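Local coordinates for fibronectin type-III domain-containing protein (Caldanaerobacter subterraneus subsp. tengcongensis, PDB 7JGU), which is of unknown function but contributes, through this fibronectin type III domain, an extremely heat-stable beta-sandwich module to a longer bacterial protein, at residues L24-T29 / F69-V74; E36-S41 / S80-A85. All coordinates share one frame; numbering follows the deposited sequence. Where two conformers were deposited one is given.

Interaction 1. Residues L24-T29 / F69-V74; sequences LTWSET and FALIAV. Unlike the reference sequence in segment 24-29: T25 (reference Arg). Unlike the reference sequence in segment 69-74: I72 (reference Arg).
L71 packs its methyls against one face of the indole of W26 in the core of a fibronectin type III beta sandwich. Strand 21-25 belongs to the three-stranded sheet and strand 66-75 to the four-stranded one. No hydrogen bond joins the two segments; they meet through side chains. CD1 of L71 lies 4.0 Å from the centroid of the six-membered ring of W26, 8° off the ring normal, a CH-pi contact over the face. The second methyl, CD2, sits at the root of the indole, 3.6 Å from W26 CG. A chi1 of 54° puts W26 CG between the backbone N and the carbonyl carbon and swings the indole toward 69-74; chi2 near 90° turns its face to L71 CD1. Y35 meets the same ring, and I37 packs on W26. Replacing W26 by an alanine would probably leave both L71 methyls without the indole face they pack on and open a gap beside I37.

L24 and F69 form the next pair along, their side chains crossing at about a right angle. Here the ring comes from 69-74 and the leucine from 24-29. L24 CD2 stands over one face of F69, 4.2 Å from the ring centroid and offset toward the rim. L24 CD1 lies 4.0 Å from F69 CE2. V12 touches both residues.

The strand ends at T25, and W26 already lies in the loop to T29. T29 OG1 donates to S27 O at 3.0 Å, from above the carbonyl plane. This segment ends its contact at a methyl pair, T29 CG2 against A73 CB, 3.9 Å apart.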
# COMPACT_ATOMS: atom_id res chain seq x y z
N LEU A 24 -2.61 5.59 1.20
CA LEU A 24 -1.29 5.03 0.95
C LEU A 24 -0.61 5.80 -0.16
O LEU A 24 -1.23 6.12 -1.17
CB LEU A 24 -1.44 3.57 0.51
CG LEU A 24 -1.69 2.55 1.60
CD1 LEU A 24 -2.86 2.93 2.50
CD2 LEU A 24 -1.90 1.17 1.00
N THR A 25 0.68 6.06 -0.00
CA THR A 25 1.44 6.71 -1.06
C THR A 25 2.84 6.14 -1.09
O THR A 25 3.34 5.59 -0.10
CB THR A 25 1.49 8.22 -0.90
OG1 THR A 25 1.94 8.80 -2.13
CG2 THR A 25 2.44 8.62 0.19
N TRP A 26 3.48 6.26 -2.24
CA TRP A 26 4.81 5.70 -2.43
C TRP A 26 5.49 6.45 -3.57
O TRP A 26 4.87 7.20 -4.32
CB TRP A 26 4.77 4.19 -2.71
CG TRP A 26 3.87 3.84 -3.84
CD1 TRP A 26 4.21 3.78 -5.16
CD2 TRP A 26 2.47 3.54 -3.78
NE1 TRP A 26 3.12 3.47 -5.91
CE2 TRP A 26 2.04 3.30 -5.09
CE3 TRP A 26 1.55 3.46 -2.73
CZ2 TRP A 26 0.73 2.99 -5.40
CZ3 TRP A 26 0.26 3.14 -3.04
CH2 TRP A 26 -0.15 2.93 -4.36
N SER A 27 6.78 6.21 -3.70
CA SER A 27 7.55 6.92 -4.72
C SER A 27 7.38 6.28 -6.09
O SER A 27 7.10 5.09 -6.23
CB SER A 27 9.02 6.92 -4.35
OG SER A 27 9.53 5.60 -4.43
N GLU A 28 7.60 7.09 -7.12
CA GLU A 28 7.72 6.55 -8.47
C GLU A 28 8.88 5.57 -8.48
O GLU A 28 9.91 5.81 -7.86
CB GLU A 28 7.99 7.70 -9.43
CG GLU A 28 7.87 7.29 -10.88
CD GLU A 28 7.89 8.47 -11.83
OE1 GLU A 28 7.84 8.22 -13.05
OE2 GLU A 28 7.94 9.63 -11.38
N THR A 29 8.70 4.46 -9.17
CA THR A 29 9.60 3.31 -9.07
C THR A 29 10.10 2.91 -10.45
O THR A 29 9.31 2.68 -11.36
CB THR A 29 8.84 2.16 -8.41
OG1 THR A 29 8.37 2.57 -7.12
CG2 THR A 29 9.70 0.95 -8.26
N PHE A 69 0.16 -2.62 5.61
CA PHE A 69 0.00 -2.92 4.19
C PHE A 69 1.33 -3.33 3.59
O PHE A 69 2.38 -2.90 4.05
CB PHE A 69 -0.54 -1.71 3.43
CG PHE A 69 -1.88 -1.24 3.94
CD1 PHE A 69 -3.04 -1.83 3.47
CD2 PHE A 69 -1.98 -0.26 4.91
CE1 PHE A 69 -4.27 -1.43 3.95
CE2 PHE A 69 -3.21 0.14 5.39
CZ PHE A 69 -4.35 -0.44 4.90
N ALA A 70 1.26 -4.14 2.55
CA ALA A 70 2.41 -4.56 1.76
C ALA A 70 2.22 -4.08 0.33
O ALA A 70 1.11 -4.09 -0.19
CB ALA A 70 2.60 -6.06 1.80
N LEU A 71 3.30 -3.65 -0.29
CA LEU A 71 3.30 -3.06 -1.61
C LEU A 71 4.38 -3.71 -2.45
O LEU A 71 5.47 -3.97 -1.96
CB LEU A 71 3.62 -1.58 -1.47
CG LEU A 71 3.75 -0.75 -2.73
CD1 LEU A 71 2.42 -0.51 -3.40
CD2 LEU A 71 4.40 0.59 -2.37
N ILE A 72 4.04 -3.99 -3.71
CA ILE A 72 5.00 -4.40 -4.72
C ILE A 72 4.84 -3.54 -5.96
O ILE A 72 3.76 -3.01 -6.24
CB ILE A 72 4.89 -5.87 -5.12
CG1 ILE A 72 3.42 -6.30 -5.27
CG2 ILE A 72 5.57 -6.72 -4.10
CD1 ILE A 72 3.23 -7.58 -6.08
N ALA A 73 5.92 -3.44 -6.73
CA ALA A 73 5.88 -2.89 -8.08
C ALA A 73 5.98 -4.07 -9.04
O ALA A 73 6.68 -5.04 -8.76
CB ALA A 73 7.05 -1.95 -8.30
N VAL A 74 5.33 -3.95 -10.19
CA VAL A 74 5.21 -5.07 -11.13
C VAL A 74 5.44 -4.58 -12.55
O VAL A 74 5.02 -3.48 -12.93
CB VAL A 74 3.81 -5.70 -11.02
CG1 VAL A 74 3.75 -6.97 -11.84
CG2 VAL A 74 3.44 -5.97 -9.57

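Interaction 2. Residues E36-S41 / S80-A85; sequences EIYLVS and SNFVTA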
# COMPACT_ATOMS: atom_id res chain seq x y z
N GLU A 36 0.79 -3.21 -6.67
CA GLU A 36 -0.23 -4.02 -6.04
C GLU A 36 -0.11 -3.91 -4.53
O GLU A 36 1.00 -3.97 -3.99
CB GLU A 36 -0.13 -5.48 -6.47
CG GLU A 36 -1.38 -6.30 -6.22
CD GLU A 36 -1.46 -7.56 -7.05
OE1 GLU A 36 -0.62 -7.76 -7.96
OE2 GLU A 36 -2.37 -8.37 -6.78
N ILE A 37 -1.24 -3.72 -3.87
CA ILE A 37 -1.32 -3.50 -2.44
C ILE A 37 -2.05 -4.65 -1.80
O ILE A 37 -3.10 -5.09 -2.27
CB ILE A 37 -2.11 -2.20 -2.18
CG1 ILE A 37 -1.51 -1.02 -2.93
CG2 ILE A 37 -2.25 -1.97 -0.68
CD1 ILE A 37 -2.48 0.14 -3.05
N TYR A 38 -1.52 -5.07 -0.65
CA TYR A 38 -2.09 -6.13 0.17
C TYR A 38 -2.26 -5.63 1.59
O TYR A 38 -1.48 -4.82 2.08
CB TYR A 38 -1.16 -7.34 0.21
CG TYR A 38 -0.90 -7.92 -1.16
CD1 TYR A 38 0.06 -7.36 -1.99
CD2 TYR A 38 -1.61 -9.02 -1.61
CE1 TYR A 38 0.29 -7.88 -3.25
CE2 TYR A 38 -1.38 -9.56 -2.87
CZ TYR A 38 -0.42 -8.98 -3.68
OH TYR A 38 -0.16 -9.50 -4.92
N LEU A 39 -3.28 -6.15 2.26
CA LEU A 39 -3.46 -5.99 3.69
C LEU A 39 -2.74 -7.12 4.40
O LEU A 39 -2.89 -8.29 4.05
CB LEU A 39 -4.95 -6.06 4.01
CG LEU A 39 -5.28 -6.00 5.49
CD1 LEU A 39 -4.96 -4.63 6.02
CD2 LEU A 39 -6.74 -6.33 5.73
N VAL A 40 -1.96 -6.78 5.41
CA VAL A 40 -1.31 -7.77 6.25
C VAL A 40 -2.30 -8.10 7.37
O VAL A 40 -2.57 -7.26 8.23
CB VAL A 40 0.03 -7.25 6.80
CG1 VAL A 40 0.74 -8.33 7.56
CG2 VAL A 40 0.89 -6.74 5.65
N SER A 41 -2.89 -9.28 7.30
CA SER A 41 -3.97 -9.68 8.19
C SER A 41 -3.70 -11.11 8.63
O SER A 41 -3.50 -11.98 7.79
CB SER A 41 -5.30 -9.59 7.43
OG SER A 41 -6.32 -10.32 8.06
N SER A 80 8.77 -6.66 -7.98
CA SER A 80 9.82 -6.33 -7.03
C SER A 80 9.62 -7.12 -5.74
O SER A 80 8.66 -7.87 -5.59
CB SER A 80 9.73 -4.84 -6.69
OG SER A 80 8.55 -4.57 -5.91
N ASN A 81 10.54 -6.95 -4.79
CA ASN A 81 10.27 -7.42 -3.44
C ASN A 81 9.17 -6.58 -2.78
O ASN A 81 8.84 -5.47 -3.22
CB ASN A 81 11.53 -7.35 -2.57
CG ASN A 81 12.49 -8.50 -2.86
OD1 ASN A 81 12.26 -9.32 -3.74
ND2 ASN A 81 13.59 -8.54 -2.11
N PHE A 82 8.60 -7.11 -1.70
CA PHE A 82 7.57 -6.43 -0.94
C PHE A 82 8.16 -5.42 0.05
O PHE A 82 9.21 -5.67 0.65
CB PHE A 82 6.80 -7.44 -0.08
CG PHE A 82 5.85 -8.30 -0.85
CD1 PHE A 82 4.58 -7.85 -1.14
CD2 PHE A 82 6.21 -9.57 -1.24
CE1 PHE A 82 3.70 -8.65 -1.85
CE2 PHE A 82 5.34 -10.37 -1.92
CZ PHE A 82 4.07 -9.91 -2.22
N VAL A 83 7.44 -4.33 0.25
CA VAL A 83 7.74 -3.35 1.29
C VAL A 83 6.46 -3.12 2.08
O VAL A 83 5.36 -3.20 1.53
CB VAL A 83 8.29 -2.03 0.75
CG1 VAL A 83 9.51 -2.31 -0.06
CG2 VAL A 83 7.26 -1.31 -0.10
N THR A 84 6.60 -2.86 3.37
CA THR A 84 5.43 -2.67 4.23
C THR A 84 5.45 -1.31 4.91
O THR A 84 6.48 -0.67 5.06
CB THR A 84 5.28 -3.78 5.28
OG1 THR A 84 6.42 -3.78 6.15
CG2 THR A 84 5.11 -5.14 4.63
N ALA A 85 4.26 -0.90 5.35
CA ALA A 85 4.09 0.34 6.09
C ALA A 85 2.80 0.22 6.89
O ALA A 85 1.91 -0.54 6.53
CB ALA A 85 4.02 1.55 5.16
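Y38 and F82 meet on the outer surface of the four-stranded sheet, ring against ring. The pair is an offset edge-to-face stack: the edge of F82 is turned toward the face of Y38. The ring planes stand at 71° and the centroids are 5.7 Å apart. One atom of F82 does the touching. Its CE1 lies 3.8 Å from Y38 CE1 and 3.9 Å from Y38 CD1.

Both side chains start in the same way, with CG anti to the carbonyl carbon (chi1 -60° in Y38 and -75° in F82). With these torsions the two rings meet on the outer face of the sheet, across strand 66-75. A70 and I72, the latter unlike the reference residue, pack against F82 from that strand. Y45 meets the F82 ring edge-to-face as well, which extends the aromatic cluster.

E36 OE2 comes within 3.1 Å of Y38 OH. On the other segment, S80 OG donates to N81 O at 2.9 Å, and the same hydroxyl oxygen accepts a hydrogen bond from A73 N. A pentaethylene glycol, probably from the crystallisation liquor, lies beside Y38. An aromatic pair on the outer face, reaching across strand 66-75 from strand 34-41 to residues 80-85, belongs here to the solvent-facing side of a fibronectin type III sandwich.

Overall arrangement
Interactions 1 and 2 lie on the two sides of one sheet, with centres about 8 Å apart. Strand 66-75 links them. L71 and A73 point into the sandwich for interaction 1, while A70 and I72 turn to the outer face, next to F82 of interaction 2. The backbones also join: A73 O to S80 N and L71 N to V83 O are probable hydrogen bonds, each of 2.8 Å. Strand 34-41 pairs with the other edge of strand 66-75, and its I37 packs inward on L24 and W26. Along the chain the four segments alternate. T25 and I72 differ from the reference sequence; neither makes a contact across interaction 1.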